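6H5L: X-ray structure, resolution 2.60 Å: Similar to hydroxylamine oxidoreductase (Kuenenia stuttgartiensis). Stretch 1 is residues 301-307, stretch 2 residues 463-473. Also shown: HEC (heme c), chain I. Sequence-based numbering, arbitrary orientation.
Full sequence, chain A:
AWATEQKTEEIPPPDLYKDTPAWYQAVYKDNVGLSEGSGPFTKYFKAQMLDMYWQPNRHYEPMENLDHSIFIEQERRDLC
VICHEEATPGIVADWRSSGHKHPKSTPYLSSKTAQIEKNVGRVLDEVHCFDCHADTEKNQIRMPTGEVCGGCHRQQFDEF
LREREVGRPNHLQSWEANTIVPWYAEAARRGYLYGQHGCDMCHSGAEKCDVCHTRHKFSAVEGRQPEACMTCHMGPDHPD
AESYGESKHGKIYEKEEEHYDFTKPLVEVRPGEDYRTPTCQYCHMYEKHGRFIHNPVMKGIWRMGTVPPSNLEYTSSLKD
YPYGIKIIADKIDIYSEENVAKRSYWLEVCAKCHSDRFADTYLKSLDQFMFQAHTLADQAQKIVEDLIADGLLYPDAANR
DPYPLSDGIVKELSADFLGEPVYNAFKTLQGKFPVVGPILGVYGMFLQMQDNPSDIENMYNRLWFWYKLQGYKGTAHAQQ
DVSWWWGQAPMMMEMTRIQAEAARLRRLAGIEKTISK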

# COMPACT_ATOMS: atom_id res chain seq x y z
N ILE A 301 -44.98 6.75 25.63
CA ILE A 301 -46.41 7.06 25.65
C ILE A 301 -47.24 5.89 26.15
O ILE A 301 -48.04 6.04 27.08
CB ILE A 301 -46.92 7.51 24.25
CG1 ILE A 301 -46.16 8.78 23.78
CG2 ILE A 301 -48.42 7.75 24.26
CD1 ILE A 301 -46.50 9.20 22.36
N TRP A 302 -47.07 4.74 25.52
CA TRP A 302 -47.80 3.51 25.90
C TRP A 302 -46.95 2.75 26.90
O TRP A 302 -47.33 1.68 27.23
CB TRP A 302 -48.07 2.63 24.69
CG TRP A 302 -49.15 3.09 23.77
CD1 TRP A 302 -48.97 3.71 22.58
CD2 TRP A 302 -50.56 2.97 23.94
NE1 TRP A 302 -50.17 3.97 21.99
CE2 TRP A 302 -51.17 3.53 22.80
CE3 TRP A 302 -51.38 2.43 24.93
CZ2 TRP A 302 -52.54 3.58 22.64
CZ3 TRP A 302 -52.74 2.47 24.76
CH2 TRP A 302 -53.31 3.05 23.64
N ARG A 303 -45.97 3.42 27.48
CA ARG A 303 -44.86 2.93 28.31
C ARG A 303 -44.70 1.42 28.24
O ARG A 303 -44.12 0.98 27.32
CB ARG A 303 -45.12 3.43 29.73
CG ARG A 303 -45.43 4.91 29.78
CD ARG A 303 -44.29 5.85 29.53
NE ARG A 303 -43.14 5.53 30.32
CZ ARG A 303 -42.78 6.10 31.45
NH1 ARG A 303 -43.50 7.03 32.01
NH2 ARG A 303 -41.66 5.73 32.01
N MET A 304 -45.34 0.64 29.08
CA MET A 304 -45.06 -0.78 29.07
C MET A 304 -46.10 -1.58 28.29
O MET A 304 -45.84 -2.73 27.92
CB MET A 304 -44.95 -1.33 30.50
CG MET A 304 -44.32 -2.72 30.58
SD MET A 304 -43.96 -3.28 32.26
CE MET A 304 -43.33 -4.93 31.95
N GLY A 305 -47.26 -0.98 28.00
CA GLY A 305 -48.37 -1.69 27.42
C GLY A 305 -49.32 -2.28 28.44
O GLY A 305 -50.28 -2.95 28.05
N THR A 306 -49.08 -2.04 29.73
CA THR A 306 -49.91 -2.58 30.80
C THR A 306 -50.92 -1.57 31.34
O THR A 306 -52.06 -1.95 31.62
CB THR A 306 -49.03 -3.07 31.95
OG1 THR A 306 -48.19 -1.99 32.40
CG2 THR A 306 -48.15 -4.22 31.49
N VAL A 307 -50.52 -0.31 31.48
CA VAL A 307 -51.43 0.69 32.06
C VAL A 307 -52.56 0.96 31.07
O VAL A 307 -52.30 1.27 29.90
CB VAL A 307 -50.66 1.97 32.39
CG1 VAL A 307 -51.62 3.05 32.85
CG2 VAL A 307 -49.61 1.69 33.46
N LEU A 463 -52.46 -13.10 29.20
CA LEU A 463 -53.06 -12.34 28.12
C LEU A 463 -52.58 -10.89 28.13
O LEU A 463 -52.14 -10.37 27.10
CB LEU A 463 -54.59 -12.40 28.22
CG LEU A 463 -55.44 -11.94 27.04
CD1 LEU A 463 -56.81 -12.60 27.08
CD2 LEU A 463 -55.61 -10.42 27.01
N TRP A 464 -52.64 -10.23 29.29
CA TRP A 464 -52.35 -8.80 29.35
C TRP A 464 -50.90 -8.49 29.70
O TRP A 464 -50.45 -7.37 29.43
CB TRP A 464 -53.28 -8.10 30.35
CG TRP A 464 -53.02 -8.42 31.79
CD1 TRP A 464 -53.63 -9.39 32.54
CD2 TRP A 464 -52.11 -7.74 32.67
NE1 TRP A 464 -53.14 -9.37 33.82
CE2 TRP A 464 -52.21 -8.36 33.93
CE3 TRP A 464 -51.22 -6.68 32.51
CZ2 TRP A 464 -51.44 -7.96 35.02
CZ3 TRP A 464 -50.47 -6.27 33.59
CH2 TRP A 464 -50.58 -6.91 34.83
N PHE A 465 -50.15 -9.43 30.28
CA PHE A 465 -48.77 -9.17 30.65
C PHE A 465 -47.75 -9.86 29.75
O PHE A 465 -46.57 -9.50 29.80
CB PHE A 465 -48.52 -9.58 32.11
CG PHE A 465 -47.26 -9.00 32.69
CD1 PHE A 465 -47.20 -7.67 33.07
CD2 PHE A 465 -46.13 -9.79 32.86
CE1 PHE A 465 -46.04 -7.13 33.60
CE2 PHE A 465 -44.97 -9.26 33.39
CZ PHE A 465 -44.93 -7.93 33.76
N TRP A 466 -48.16 -10.83 28.94
CA TRP A 466 -47.25 -11.48 28.00
C TRP A 466 -47.64 -11.19 26.55
O TRP A 466 -46.85 -10.61 25.80
CB TRP A 466 -47.22 -12.99 28.23
CG TRP A 466 -46.13 -13.47 29.12
CD1 TRP A 466 -45.31 -12.71 29.90
CD2 TRP A 466 -45.73 -14.83 29.32
NE1 TRP A 466 -44.43 -13.52 30.58
CE2 TRP A 466 -44.67 -14.82 30.24
CE3 TRP A 466 -46.17 -16.06 28.81
CZ2 TRP A 466 -44.03 -15.99 30.66
CZ3 TRP A 466 -45.54 -17.22 29.23
CH2 TRP A 466 -44.49 -17.18 30.15
N TYR A 467 -48.85 -11.56 26.15
CA TYR A 467 -49.18 -11.57 24.73
C TYR A 467 -49.62 -10.19 24.24
O TYR A 467 -49.34 -9.83 23.10
CB TYR A 467 -50.24 -12.63 24.46
CG TYR A 467 -49.79 -14.01 24.90
CD1 TYR A 467 -48.53 -14.48 24.57
CD2 TYR A 467 -50.61 -14.82 25.67
CE1 TYR A 467 -48.10 -15.74 24.97
CE2 TYR A 467 -50.20 -16.07 26.08
CZ TYR A 467 -48.94 -16.53 25.73
OH TYR A 467 -48.52 -17.77 26.14
N LYS A 468 -50.31 -9.42 25.09
CA LYS A 468 -50.58 -8.03 24.74
C LYS A 468 -49.28 -7.25 24.61
O LYS A 468 -49.13 -6.43 23.70
CB LYS A 468 -51.49 -7.39 25.79
CG LYS A 468 -51.58 -5.87 25.66
CD LYS A 468 -52.86 -5.32 26.26
CE LYS A 468 -52.94 -5.56 27.76
NZ LYS A 468 -51.89 -4.82 28.51
N LEU A 469 -48.31 -7.51 25.49
CA LEU A 469 -47.06 -6.76 25.47
C LEU A 469 -46.18 -7.16 24.29
O LEU A 469 -45.47 -6.32 23.73
CB LEU A 469 -46.31 -6.94 26.79
CG LEU A 469 -47.07 -6.58 28.06
CD1 LEU A 469 -46.12 -6.43 29.24
CD2 LEU A 469 -47.89 -5.32 27.88
N GLN A 470 -46.21 -8.44 23.90
CA GLN A 470 -45.40 -8.88 22.77
C GLN A 470 -45.95 -8.33 21.46
O GLN A 470 -45.19 -7.84 20.61
CB GLN A 470 -45.32 -10.40 22.73
CG GLN A 470 -44.46 -10.99 23.83
CD GLN A 470 -44.48 -12.50 23.86
OE1 GLN A 470 -44.04 -13.16 22.92
NE2 GLN A 470 -44.97 -13.06 24.96
N GLY A 471 -47.27 -8.39 21.27
CA GLY A 471 -47.87 -7.75 20.11
C GLY A 471 -47.68 -6.25 20.12
O GLY A 471 -47.55 -5.63 19.06
N TYR A 472 -47.67 -5.64 21.31
CA TYR A 472 -47.40 -4.21 21.43
C TYR A 472 -46.00 -3.88 20.92
O TYR A 472 -45.82 -3.00 20.07
CB TYR A 472 -47.58 -3.77 22.88
CG TYR A 472 -46.90 -2.47 23.26
CD1 TYR A 472 -47.06 -1.32 22.50
CD2 TYR A 472 -46.13 -2.39 24.42
CE1 TYR A 472 -46.45 -0.14 22.87
CE2 TYR A 472 -45.52 -1.21 24.79
CZ TYR A 472 -45.69 -0.09 24.01
OH TYR A 472 -45.07 1.08 24.39
N LYS A 473 -44.98 -4.58 21.44
CA LYS A 473 -43.61 -4.30 21.03
C LYS A 473 -43.37 -4.68 19.57
O LYS A 473 -42.60 -4.01 18.88
CB LYS A 473 -42.63 -5.03 21.95
CG LYS A 473 -42.63 -4.50 23.37
CD LYS A 473 -42.41 -2.99 23.38
CE LYS A 473 -42.30 -2.46 24.80
NZ LYS A 473 -41.12 -3.01 25.51
FE HEC I . -38.39 0.98 20.93
CHA HEC I . -41.38 1.44 22.42
CHB HEC I . -37.21 -0.68 23.72
CHC HEC I . -35.46 0.24 19.30
CHD HEC I . -39.21 3.16 18.38
NA HEC I . -39.18 0.38 22.70
C1A HEC I . -40.38 0.86 23.18
C2A HEC I . -40.40 0.64 24.61
C3A HEC I . -39.26 0.05 24.97
C4A HEC I . -38.46 -0.12 23.77
CMA HEC I . -38.85 -0.37 26.39
CAA HEC I . -41.56 1.01 25.55
CBA HEC I . -41.36 2.45 26.02
CGA HEC I . -42.17 3.36 25.14
O1A HEC I . -41.56 4.19 24.42
O2A HEC I . -43.42 3.25 25.15
NB HEC I . -36.63 0.01 21.44
C1B HEC I . -36.41 -0.70 22.60
C2B HEC I . -35.19 -1.47 22.44
C3B HEC I . -34.70 -1.21 21.22
C4B HEC I . -35.60 -0.28 20.57
CMB HEC I . -34.56 -2.37 23.51
CAB HEC I . -33.41 -1.80 20.62
CBB HEC I . -33.52 -3.33 20.41
NC HEC I . -37.48 1.63 19.19
C1C HEC I . -36.31 1.12 18.67
C2C HEC I . -36.22 1.54 17.28
C3C HEC I . -37.16 2.47 17.09
C4C HEC I . -38.03 2.46 18.24
CMC HEC I . -34.96 1.37 16.41
CAC HEC I . -37.39 3.28 15.79
CBC HEC I . -37.88 2.36 14.65
ND HEC I . -40.04 2.14 20.47
C1D HEC I . -40.18 2.94 19.33
C2D HEC I . -41.52 3.49 19.32
C3D HEC I . -42.20 2.95 20.59
C4D HEC I . -41.20 2.13 21.24
CMD HEC I . -42.14 4.43 18.26
CAD HEC I . -43.63 3.24 21.07
CBD HEC I . -43.62 4.60 21.75
CGD HEC I . -44.99 4.92 22.30
O1D HEC I . -45.87 5.35 21.52
O2D HEC I . -45.19 4.75 23.53
O HOH W 1 -52.91 -4.19 30.94

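An irregular loop, residues 301-307, packs against one side of a helix, residues 463-473, through two side-chain-to-carbonyl hydrogen bonds set among apolar contacts, with two heme c propionates beside one end. No two touching residues are closer than 158 positions in sequence, and the stretches bury 434 Å² between them. The closest CA atoms across the contact are those of Gly305 and Leu469, 5.6 Å apart. Gly305 has phi/psi of 91/2, a conformation that by itself calls for glycine; an ideal CB here would also lie 2.7 Å from Tyr472 CD2 and 2.9 Å from Leu469 CD2, so the absence of a side chain lets the loop sit this close. Within the loop, Gly305 N donates to Trp302 O (2.8 Å), closing a tight turn. Lys468 points toward the loop, and its NZ donates to Gly305 O at a short 2.5 Å. The same NZ donates to Trp464 O (3.1 Å), one turn back in its own helix, and to a water (2.7 Å) that in turn donates to Thr306 O (2.5 Å); the ammonium thus ties helix and loop carbonyls together. One turn further on, Tyr472 OH donates to Arg303 O (3.1 Å), while its ring carbon CZ packs 3.7 Å from Trp302 CB. Tyr472 OH also lies 2.8 Å from O2A of the heme. The other propionate accepts hydrogen bonds at heme O2D from Ile301 N (2.9 Å) and at the same O2D from Trp302 N (2.7 Å), anchoring the first residues of this stretch. Apolar contacts make up much of the rest. Met304 CB points away, but its extended t,t,t side chain brings CE to 3.9 Å from Phe465 CZ and 4.2 Å from Leu469 CD1. Thr306 CG2 meets the edge of the Trp464 ring at CZ3 (3.7 Å) and also touches Leu469 CD1 (3.8 Å) and Phe465 CD1 (3.9 Å).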